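Local coordinates for citryl-CoA lyase (Hydrogenobacter thermophilus, PDB 6HXP), which probably cleaves citryl-CoA into acetyl-CoA and oxaloacetate, and belongs to the citrate synthase family, at residues R108-G113 against I192-S197. Sequence-based numbering, arbitrary orientation.
Sequences RFIQEG and IAAIAS
Gln111 and Ser197 form the polar half of this helix-helix contact, Ile110 and two alanines the apolar half. NE2 of Gln111 donates to OG of Ser197 over 3.0 Å, nearly straight at 160°, with the acceptor in the amide plane. Beyond CG the glutamine is extended, and CG itself rests 3.4 Å from Ser197 OG. The same NE2 also bonds Phe201 O, beyond the end of helix 188-198. Ser197 OG, set beside its own backbone N (chi1 -62°), donates back to Ala193 O, one turn earlier, at 2.8 Å; that carbonyl also accepts Ser197 N, the two donors arriving from opposite faces of its plane. An alanine in place of Gln111 would probably leave Ser197 OG without its donor and Phe201 O without this bond. On the apolar side, CD1 of Ile110 lies 4.1 Å from Ala193 CB and 4.0 Å from Ala194 CB, while His165 and Ala169 of helix 164-180 also touch the isoleucine. The axes of the two short segments come within 9.3 Å and cross at a signed angle of -50°. This is buried packing within the citrate synthase-like helical fold, near CoA-binding Tyr137, where hydrogen bonds from Gln111 and to Ala193 O use the buried Ser197 hydroxyl as both acceptor and donor.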
loop_
_atom_site.group_PDB
_atom_site.type_symbol
_atom_site.label_atom_id
_atom_site.label_comp_id
_atom_site.label_asym_id
_atom_site.label_seq_id
_atom_site.Cartn_x
_atom_site.Cartn_y
_atom_site.Cartn_z
ATOM N N ARG A 108 -21.648 4.958 -14.330
ATOM C CA ARG A 108 -21.804 4.357 -15.666
ATOM C C ARG A 108 -23.277 4.097 -15.961
ATOM O O ARG A 108 -23.768 4.401 -17.046
ATOM C CB ARG A 108 -21.003 3.055 -15.710
ATOM C CG ARG A 108 -20.892 2.475 -17.089
ATOM C CD ARG A 108 -20.046 1.221 -17.078
ATOM N NE ARG A 108 -19.743 0.838 -18.462
ATOM C CZ ARG A 108 -18.964 -0.183 -18.801
ATOM N NH1 ARG A 108 -18.458 -0.978 -17.869
ATOM N NH2 ARG A 108 -18.708 -0.433 -20.078
ATOM N N PHE A 109 -23.992 3.545 -14.975
ATOM C CA PHE A 109 -25.415 3.241 -15.124
ATOM C C PHE A 109 -26.242 4.524 -15.403
ATOM O O PHE A 109 -27.065 4.537 -16.321
ATOM C CB PHE A 109 -25.931 2.573 -13.841
ATOM C CG PHE A 109 -27.433 2.465 -13.771
ATOM C CD1 PHE A 109 -28.116 1.618 -14.615
ATOM C CD2 PHE A 109 -28.161 3.249 -12.889
ATOM C CE1 PHE A 109 -29.513 1.538 -14.574
ATOM C CE2 PHE A 109 -29.552 3.172 -12.843
ATOM C CZ PHE A 109 -30.222 2.326 -13.699
ATOM N N ILE A 110 -26.030 5.571 -14.605
ATOM C CA ILE A 110 -26.742 6.824 -14.760
ATOM C C ILE A 110 -26.409 7.477 -16.103
ATOM O O ILE A 110 -27.317 7.919 -16.822
ATOM C CB ILE A 110 -26.476 7.771 -13.571
ATOM C CG1 ILE A 110 -27.099 7.193 -12.301
ATOM C CG2 ILE A 110 -27.033 9.170 -13.860
ATOM C CD1 ILE A 110 -26.599 7.821 -11.056
ATOM N N GLN A 111 -25.129 7.500 -16.475
ATOM C CA GLN A 111 -24.751 8.126 -17.745
ATOM C C GLN A 111 -25.258 7.342 -18.930
ATOM O O GLN A 111 -25.791 7.937 -19.865
ATOM C CB GLN A 111 -23.247 8.336 -17.819
ATOM C CG GLN A 111 -22.783 9.386 -16.827
ATOM C CD GLN A 111 -21.295 9.534 -16.883
ATOM O OE1 GLN A 111 -20.706 9.415 -17.962
ATOM N NE2 GLN A 111 -20.668 9.916 -15.773
ATOM N N GLU A 112 -25.122 6.018 -18.892
ATOM C CA GLU A 112 -25.622 5.204 -20.001
ATOM C C GLU A 112 -27.141 5.232 -20.073
ATOM O O GLU A 112 -27.699 5.240 -21.171
ATOM C CB GLU A 112 -25.044 3.778 -19.940
ATOM C CG GLU A 112 -23.557 3.777 -20.268
ATOM C CD GLU A 112 -22.847 2.438 -20.231
ATOM O OE1 GLU A 112 -23.498 1.424 -19.899
ATOM O OE2 GLU A 112 -21.629 2.409 -20.522
ATOM N N GLY A 113 -27.797 5.303 -18.920
ATOM C CA GLY A 113 -29.249 5.397 -18.831
ATOM C C GLY A 113 -29.763 6.654 -19.485
ATOM O O GLY A 113 -30.652 6.580 -20.331
ATOM N N ILE A 192 -24.036 10.836 -5.220
ATOM C CA ILE A 192 -22.755 11.415 -5.646
ATOM C C ILE A 192 -22.487 11.075 -7.096
ATOM O O ILE A 192 -22.049 11.916 -7.880
ATOM C CB ILE A 192 -21.648 10.921 -4.705
ATOM C CG1 ILE A 192 -21.857 11.546 -3.317
ATOM C CG2 ILE A 192 -20.304 11.257 -5.276
ATOM C CD1 ILE A 192 -20.967 10.989 -2.285
ATOM N N ALA A 193 -22.773 9.835 -7.502
ATOM C CA ALA A 193 -22.613 9.456 -8.894
ATOM C C ALA A 193 -23.475 10.345 -9.820
ATOM O O ALA A 193 -22.996 10.768 -10.875
ATOM C CB ALA A 193 -22.997 7.992 -9.086
ATOM N N ALA A 194 -24.741 10.643 -9.428
ATOM C CA ALA A 194 -25.591 11.478 -10.242
ATOM C C ALA A 194 -25.029 12.888 -10.360
ATOM O O ALA A 194 -25.008 13.476 -11.445
ATOM C CB ALA A 194 -26.976 11.548 -9.624
ATOM N N ILE A 195 -24.548 13.431 -9.253
ATOM C CA ILE A 195 -24.039 14.807 -9.228
ATOM C C ILE A 195 -22.745 14.890 -10.044
ATOM O O ILE A 195 -22.585 15.812 -10.825
ATOM C CB ILE A 195 -23.858 15.246 -7.773
ATOM C CG1 ILE A 195 -25.256 15.442 -7.137
ATOM C CG2 ILE A 195 -23.034 16.536 -7.647
ATOM C CD1 ILE A 195 -25.265 15.319 -5.719
ATOM N N ALA A 196 -21.831 13.933 -9.865
ATOM C CA ALA A 196 -20.586 13.950 -10.623
ATOM C C ALA A 196 -20.894 13.770 -12.116
ATOM O O ALA A 196 -20.223 14.354 -12.965
ATOM C CB ALA A 196 -19.652 12.849 -10.142
ATOM N N SER A 197 -21.917 12.987 -12.446
ATOM C CA SER A 197 -22.328 12.821 -13.846
ATOM C C SER A 197 -22.911 14.090 -14.403
ATOM O O SER A 197 -22.628 14.457 -15.541
ATOM C CB SER A 197 -23.309 11.663 -13.982
ATOM O OG SER A 197 -22.736 10.417 -13.602
#